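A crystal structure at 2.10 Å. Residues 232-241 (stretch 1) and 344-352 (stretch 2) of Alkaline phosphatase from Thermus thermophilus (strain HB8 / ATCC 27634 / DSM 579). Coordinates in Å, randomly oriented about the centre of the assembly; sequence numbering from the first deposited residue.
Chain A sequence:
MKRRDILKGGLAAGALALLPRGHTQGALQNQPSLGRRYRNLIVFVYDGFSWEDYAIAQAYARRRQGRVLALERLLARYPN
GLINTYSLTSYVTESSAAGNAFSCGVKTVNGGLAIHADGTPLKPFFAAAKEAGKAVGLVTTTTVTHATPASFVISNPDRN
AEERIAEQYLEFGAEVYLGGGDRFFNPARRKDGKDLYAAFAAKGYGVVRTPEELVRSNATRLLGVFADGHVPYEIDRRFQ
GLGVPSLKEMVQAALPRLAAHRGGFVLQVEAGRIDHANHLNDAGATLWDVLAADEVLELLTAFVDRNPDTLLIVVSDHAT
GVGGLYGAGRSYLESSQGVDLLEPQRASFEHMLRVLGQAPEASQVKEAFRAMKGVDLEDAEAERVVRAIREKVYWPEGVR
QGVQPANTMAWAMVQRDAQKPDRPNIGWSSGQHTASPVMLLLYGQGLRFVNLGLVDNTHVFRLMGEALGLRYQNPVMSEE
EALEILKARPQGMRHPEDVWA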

ATOM      1  N   PRO A 232      -3.165  24.184  10.978  1.00 27.27           N
ATOM      2  CA  PRO A 232      -2.899  23.090  11.917  1.00 26.81           C
ATOM      3  C   PRO A 232      -3.609  21.788  11.542  1.00 24.24           C
ATOM      4  O   PRO A 232      -4.722  21.777  11.006  1.00 24.43           O
ATOM      5  N   TYR A 233      -2.955  20.683  11.905  1.00 27.30           N
ATOM      6  CA  TYR A 233      -3.583  19.371  11.837  1.00 25.87           C
ATOM      7  C   TYR A 233      -4.946  19.353  12.517  1.00 28.71           C
ATOM      8  O   TYR A 233      -5.150  19.990  13.561  1.00 24.42           O
ATOM      9  N   GLU A 234      -5.862  18.578  11.940  1.00 26.92           N
ATOM     10  CA  GLU A 234      -7.146  18.322  12.592  1.00 30.45           C
ATOM     11  C   GLU A 234      -6.991  17.914  14.066  1.00 21.34           C
ATOM     12  O   GLU A 234      -7.748  18.374  14.923  1.00 28.71           O
ATOM     13  N   ILE A 235      -6.028  17.050  14.383  1.00 24.64           N
ATOM     14  CA  ILE A 235      -5.938  16.607  15.775  1.00 28.95           C
ATOM     15  C   ILE A 235      -5.688  17.798  16.695  1.00 30.01           C
ATOM     16  O   ILE A 235      -6.194  17.849  17.819  1.00 31.09           O
ATOM     17  N   ASP A 236      -4.937  18.782  16.224  1.00 30.12           N
ATOM     18  CA  ASP A 236      -4.618  19.944  17.046  1.00 30.26           C
ATOM     19  C   ASP A 236      -5.796  20.911  17.081  1.00 30.74           C
ATOM     20  O   ASP A 236      -6.162  21.407  18.149  1.00 34.61           O
ATOM     21  N   ARG A 237      -6.446  21.139  15.941  1.00 32.57           N
ATOM     22  CA  ARG A 237      -7.643  21.969  15.926  1.00 33.92           C
ATOM     23  C   ARG A 237      -8.695  21.412  16.872  1.00 30.04           C
ATOM     24  O   ARG A 237      -9.340  22.169  17.613  1.00 31.86           O
ATOM     25  N   ARG A 238      -8.893  20.089  16.838  1.00 31.00           N
ATOM     26  CA  ARG A 238      -9.989  19.451  17.555  1.00 33.92           C
ATOM     27  C   ARG A 238      -9.762  19.487  19.064  1.00 30.36           C
ATOM     28  O   ARG A 238     -10.673  19.834  19.817  1.00 28.54           O
ATOM     29  N   PHE A 239      -8.553  19.153  19.518  1.00 33.11           N
ATOM     30  CA  PHE A 239      -8.290  18.914  20.929  1.00 33.12           C
ATOM     31  C   PHE A 239      -7.486  19.996  21.627  1.00 32.74           C
ATOM     32  O   PHE A 239      -7.423  19.979  22.855  1.00 36.81           O
ATOM     33  N   GLN A 240      -6.857  20.910  20.901  1.00 31.35           N
ATOM     34  CA  GLN A 240      -6.078  21.964  21.518  1.00 30.82           C
ATOM     35  C   GLN A 240      -6.698  23.334  21.304  1.00 31.30           C
ATOM     36  O   GLN A 240      -6.018  24.336  21.492  1.00 38.64           O
ATOM     37  N   GLY A 241      -7.948  23.395  20.852  1.00 30.93           N
ATOM     38  CA  GLY A 241      -8.680  24.635  20.816  1.00 36.31           C
ATOM     39  C   GLY A 241      -8.150  25.692  19.880  1.00 37.27           C
ATOM     40  O   GLY A 241      -8.452  26.867  20.065  1.00 39.40           O
ATOM     41  N   PRO A 344      -6.739   7.903  22.643  1.00 30.69           N
ATOM     42  CA  PRO A 344      -6.265   8.843  23.675  1.00 37.18           C
ATOM     43  C   PRO A 344      -5.457  10.004  23.149  1.00 38.16           C
ATOM     44  O   PRO A 344      -5.264  10.966  23.908  1.00 31.67           O
ATOM     45  N   GLN A 345      -4.957   9.951  21.908  1.00 34.21           N
ATOM     46  CA  GLN A 345      -4.092  11.023  21.417  1.00 29.83           C
ATOM     47  C   GLN A 345      -4.852  12.339  21.331  1.00 27.18           C
ATOM     48  O   GLN A 345      -6.041  12.377  21.018  1.00 28.59           O
ATOM     49  N   ARG A 346      -4.155  13.428  21.675  1.00 28.80           N
ATOM     50  CA  ARG A 346      -4.763  14.745  21.764  1.00 29.49           C
ATOM     51  C   ARG A 346      -3.945  15.826  21.058  1.00 29.03           C
ATOM     52  O   ARG A 346      -4.387  16.985  21.021  1.00 27.84           O
ATOM     53  N   ALA A 347      -2.777  15.497  20.504  1.00 29.71           N
ATOM     54  CA  ALA A 347      -2.018  16.485  19.741  1.00 34.62           C
ATOM     55  C   ALA A 347      -1.022  15.766  18.832  1.00 28.42           C
ATOM     56  O   ALA A 347      -0.712  14.583  19.011  1.00 26.63           O
ATOM     57  N   SER A 348      -0.541  16.503  17.837  1.00 27.63           N
ATOM     58  CA  SER A 348       0.468  15.996  16.924  1.00 31.62           C
ATOM     59  C   SER A 348       1.876  16.192  17.484  1.00 34.06           C
ATOM     60  O   SER A 348       2.104  16.991  18.385  1.00 33.52           O
ATOM     61  N   PHE A 349       2.837  15.473  16.899  1.00 31.88           N
ATOM     62  CA  PHE A 349       4.248  15.719  17.183  1.00 35.91           C
ATOM     63  C   PHE A 349       4.625  17.181  16.936  1.00 36.34           C
ATOM     64  O   PHE A 349       5.506  17.718  17.610  1.00 35.65           O
ATOM     65  N   GLU A 350       4.003  17.816  15.944  1.00 35.99           N
ATOM     66  CA  GLU A 350       4.323  19.198  15.595  1.00 27.49           C
ATOM     67  C   GLU A 350       3.936  20.136  16.714  1.00 36.85           C
ATOM     68  O   GLU A 350       4.667  21.083  17.034  1.00 36.44           O
ATOM     69  N   HIS A 351       2.782  19.883  17.318  1.00 35.26           N
ATOM     70  CA  HIS A 351       2.327  20.714  18.426  1.00 39.87           C
ATOM     71  C   HIS A 351       3.133  20.423  19.678  1.00 36.97           C
ATOM     72  O   HIS A 351       3.597  21.349  20.351  1.00 36.29           O
ATOM     73  N   MET A 352       3.367  19.143  19.968  1.00 34.81           N
ATOM     74  CA  MET A 352       4.270  18.777  21.049  1.00 39.54           C
ATOM     75  C   MET A 352       5.593  19.518  20.923  1.00 41.72           C
ATOM     76  O   MET A 352       6.040  20.167  21.869  1.00 43.58           O
TER

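Where a short helix packs against a loop and the start of another helix, the side chains must do two jobs at once: fill space and supply partners for polar groups that lose contact with solvent. Residues 232–241 and 344–352 of this alkaline phosphatase, far apart in sequence, illustrate how a few well-placed groups can meet most of that demand.

The centre of the arrangement is Asp236. Its CA-to-CB bond points sideways, but with chi1 in the m rotamer the carboxylate comes nearer to the second stretch, and its two oxygens engage the same residue. Asp236 OD1 accepts from Ser348 N at 2.8 Å, with a nearly straight N-H...O angle of 162°, while Asp236 OD2 accepts from Ser348 OG at a very short 2.5 Å. Ser348, in the p rotamer, is also the N-cap of the helix that follows: its OG accepts from His351 N at 3.1 Å. One hydroxyl therefore donates across the contact and accepts within its own stretch, so that the capping of one helix is tied directly to a carboxylate carried by the other.

Water extends this network. Water 1 donates to Asp236 OD2 and to Glu350 OE1, at 2.5 and 2.8 Å from the water oxygen, and accepts from Tyr233 N at 3.3 Å. The two carboxylates are thus bridged without having to face each other directly. Water 2 donates to Glu350 OE2 at 2.5 Å and forms a hydrogen bond with Tyr233 OH at 2.8 Å. Glu350, t at chi1 and chi2, points toward the first stretch, as does Tyr233 in the m rotamer; their direct contact, Tyr233 CE2 to Glu350 CD at 3.7 Å, lies alongside the bridging waters.

Farther along, Gln240 (m, m) meets a backbone acceptor. Its NE2 donates to Arg346 O at 2.8 Å with an angle of 173°, satisfying a carbonyl in the loop before the second helix. The aliphatic part of the same side chain is used as well: Gln240 CG sits over one face of the His351 ring, 3.9 Å from its centroid. His351 is t at chi1. Its ND1 is the exception to the general economy, a polar atom buried by the contact with no partner in the model.

Arg346 combines polar and apolar roles in a similar way. Its guanidinium lies flat on the m-rotamer ring of Phe239, with centres 4.6 Å apart and planes at 21°, and Arg346 CD covers the same ring, 3.8 Å from its centroid. Stacking leaves the in-plane N-H groups free to donate, and Arg346 NH1 does so to Gln345 O at 2.8 Å.

Ile235 supplies the purely apolar filling. Pointing toward the loop with both chi angles t, it brings CD1 to 4.0 Å from Gln345 CB and CG2 to 3.9 Å from Ser348 CB, packing hydrocarbon beside the hydrogen-bonded centre.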

ATOM      1  CB  PRO A 232      -3.420  23.638  13.258  1.00 26.47           C
ATOM      2  CG  PRO A 232      -3.280  25.148  13.129  1.00 27.21           C
ATOM      3  CD  PRO A 232      -3.532  25.446  11.660  1.00 27.76           C
ATOM      4  CB  TYR A 233      -2.691  18.343  12.503  1.00 28.67           C
ATOM      5  CG  TYR A 233      -1.386  18.072  11.841  1.00 27.56           C
ATOM      6  CD1 TYR A 233      -1.330  17.301  10.684  1.00 24.76           C
ATOM      7  CD2 TYR A 233      -0.187  18.540  12.399  1.00 29.78           C
ATOM      8  CE1 TYR A 233      -0.093  17.006  10.079  1.00 26.46           C
ATOM      9  CE2 TYR A 233       1.030  18.264  11.807  1.00 24.02           C
ATOM     10  CZ  TYR A 233       1.070  17.501  10.639  1.00 26.23           C
ATOM     11  OH  TYR A 233       2.257  17.205  10.017  1.00 26.41           O
ATOM     12  CB  GLU A 234      -7.912  17.241  11.826  1.00 26.60           C
ATOM     13  CG  GLU A 234      -9.240  16.828  12.456  1.00 24.96           C
ATOM     14  CD  GLU A 234     -10.299  17.923  12.483  1.00 27.32           C
ATOM     15  OE1 GLU A 234     -10.189  18.967  11.785  1.00 30.88           O
ATOM     16  OE2 GLU A 234     -11.260  17.745  13.257  1.00 32.77           O
ATOM     17  CB  ILE A 235      -4.856  15.516  15.928  1.00 24.79           C
ATOM     18  CG1 ILE A 235      -4.998  14.846  17.297  1.00 29.59           C
ATOM     19  CG2 ILE A 235      -3.445  16.067  15.727  1.00 28.72           C
ATOM     20  CD1 ILE A 235      -4.095  13.654  17.514  1.00 30.46           C
ATOM     21  CB  ASP A 236      -3.338  20.596  16.514  1.00 29.55           C
ATOM     22  CG  ASP A 236      -2.119  19.664  16.598  1.00 29.79           C
ATOM     23  OD1 ASP A 236      -2.023  18.890  17.567  1.00 28.07           O
ATOM     24  OD2 ASP A 236      -1.242  19.699  15.699  1.00 26.68           O
ATOM     25  CB  ARG A 237      -8.191  22.046  14.495  1.00 28.72           C
ATOM     26  CG  ARG A 237      -9.493  22.802  14.331  1.00 28.20           C
ATOM     27  CD  ARG A 237     -10.218  22.407  13.032  1.00 26.64           C
ATOM     28  NE  ARG A 237     -10.960  21.180  13.274  1.00 30.12           N
ATOM     29  CZ  ARG A 237     -12.149  21.149  13.870  1.00 33.28           C
ATOM     30  NH1 ARG A 237     -12.725  22.285  14.247  1.00 33.40           N
ATOM     31  NH2 ARG A 237     -12.768  19.997  14.067  1.00 30.53           N
ATOM     32  CB  ARG A 238     -10.149  18.002  17.077  1.00 30.81           C
ATOM     33  CG  ARG A 238     -11.331  17.243  17.701  1.00 40.14           C
ATOM     34  CD  ARG A 238     -11.603  15.908  16.961  1.00 33.68           C
ATOM     35  NE  ARG A 238     -12.182  16.195  15.650  1.00 34.73           N
ATOM     36  CZ  ARG A 238     -13.482  16.287  15.428  1.00 39.84           C
ATOM     37  NH1 ARG A 238     -14.330  16.071  16.426  1.00 41.13           N
ATOM     38  NH2 ARG A 238     -13.935  16.579  14.211  1.00 36.56           N
ATOM     39  CB  PHE A 239      -7.560  17.582  21.100  1.00 35.66           C
ATOM     40  CG  PHE A 239      -8.346  16.425  20.635  1.00 33.38           C
ATOM     41  CD1 PHE A 239      -9.568  16.129  21.215  1.00 32.99           C
ATOM     42  CD2 PHE A 239      -7.894  15.641  19.603  1.00 38.40           C
ATOM     43  CE1 PHE A 239     -10.312  15.060  20.774  1.00 38.08           C
ATOM     44  CE2 PHE A 239      -8.633  14.565  19.167  1.00 35.46           C
ATOM     45  CZ  PHE A 239      -9.841  14.276  19.750  1.00 35.09           C
ATOM     46  CB  GLN A 240      -4.639  21.972  20.993  1.00 31.01           C
ATOM     47  CG  GLN A 240      -3.935  20.671  21.120  1.00 32.62           C
ATOM     48  CD  GLN A 240      -3.710  20.284  22.570  1.00 46.92           C
ATOM     49  OE1 GLN A 240      -3.464  21.147  23.411  1.00 38.98           O
ATOM     50  NE2 GLN A 240      -3.781  18.967  22.869  1.00 34.65           N
ATOM     51  CB  PRO A 344      -5.390   7.961  24.592  1.00 33.46           C
ATOM     52  CG  PRO A 344      -5.974   6.553  24.405  1.00 43.44           C
ATOM     53  CD  PRO A 344      -6.288   6.520  22.917  1.00 38.38           C
ATOM     54  CB  GLN A 345      -3.494  10.647  20.067  1.00 32.89           C
ATOM     55  CG  GLN A 345      -2.576   9.463  20.190  1.00 27.33           C
ATOM     56  CD  GLN A 345      -1.672   9.320  19.017  1.00 31.43           C
ATOM     57  OE1 GLN A 345      -1.652  10.167  18.148  1.00 28.67           O
ATOM     58  NE2 GLN A 345      -0.892   8.250  18.993  1.00 36.01           N
ATOM     59  CB  ARG A 346      -4.972  15.159  23.239  1.00 31.14           C
ATOM     60  CG  ARG A 346      -6.011  14.339  24.013  1.00 33.40           C
ATOM     61  CD  ARG A 346      -7.433  14.675  23.587  1.00 37.01           C
ATOM     62  NE  ARG A 346      -8.388  13.828  24.280  1.00 38.86           N
ATOM     63  CZ  ARG A 346      -8.747  12.614  23.882  1.00 42.74           C
ATOM     64  NH1 ARG A 346      -8.245  12.086  22.768  1.00 34.75           N
ATOM     65  NH2 ARG A 346      -9.632  11.932  24.590  1.00 44.98           N
ATOM     66  CB  ALA A 347      -1.284  17.472  20.670  1.00 34.23           C
ATOM     67  CB  SER A 348       0.371  16.740  15.595  1.00 32.30           C
ATOM     68  OG  SER A 348       0.680  18.126  15.789  1.00 31.05           O
ATOM     69  CB  PHE A 349       5.116  14.811  16.309  1.00 34.51           C
ATOM     70  CG  PHE A 349       5.160  13.358  16.746  1.00 35.93           C
ATOM     71  CD1 PHE A 349       4.880  12.986  18.048  1.00 33.16           C
ATOM     72  CD2 PHE A 349       5.514  12.364  15.840  1.00 32.16           C
ATOM     73  CE1 PHE A 349       4.955  11.661  18.431  1.00 34.83           C
ATOM     74  CE2 PHE A 349       5.576  11.047  16.218  1.00 31.69           C
ATOM     75  CZ  PHE A 349       5.306  10.695  17.520  1.00 30.13           C
ATOM     76  CB  GLU A 350       3.599  19.578  14.301  1.00 34.34           C
ATOM     77  CG  GLU A 350       3.573  21.066  13.972  1.00 37.94           C
ATOM     78  CD  GLU A 350       2.843  21.354  12.653  1.00 34.70           C
ATOM     79  OE1 GLU A 350       1.671  21.790  12.695  1.00 35.61           O
ATOM     80  OE2 GLU A 350       3.439  21.131  11.577  1.00 32.08           O
ATOM     81  CB  HIS A 351       0.857  20.464  18.635  1.00 33.24           C
ATOM     82  CG  HIS A 351       0.247  21.276  19.716  1.00 35.05           C
ATOM     83  ND1 HIS A 351      -0.275  22.528  19.492  1.00 39.29           N
ATOM     84  CD2 HIS A 351       0.039  21.000  21.023  1.00 37.83           C
ATOM     85  CE1 HIS A 351      -0.786  22.986  20.617  1.00 41.40           C
ATOM     86  NE2 HIS A 351      -0.614  22.077  21.559  1.00 40.02           N
ATOM     87  CB  MET A 352       4.487  17.262  21.063  1.00 36.94           C
ATOM     88  CG  MET A 352       3.212  16.480  21.474  1.00 38.51           C
ATOM     89  SD  MET A 352       3.281  14.673  21.214  1.00 36.73           S
ATOM     90  CE  MET A 352       4.686  14.297  22.355  1.00 40.34           C
TER
HETATM   91  O   HOH W   1      -0.766  21.656  14.148  1.00 34.22           O
HETATM   92  O   HOH W   2       4.312  18.933  10.633  1.00 35.00           O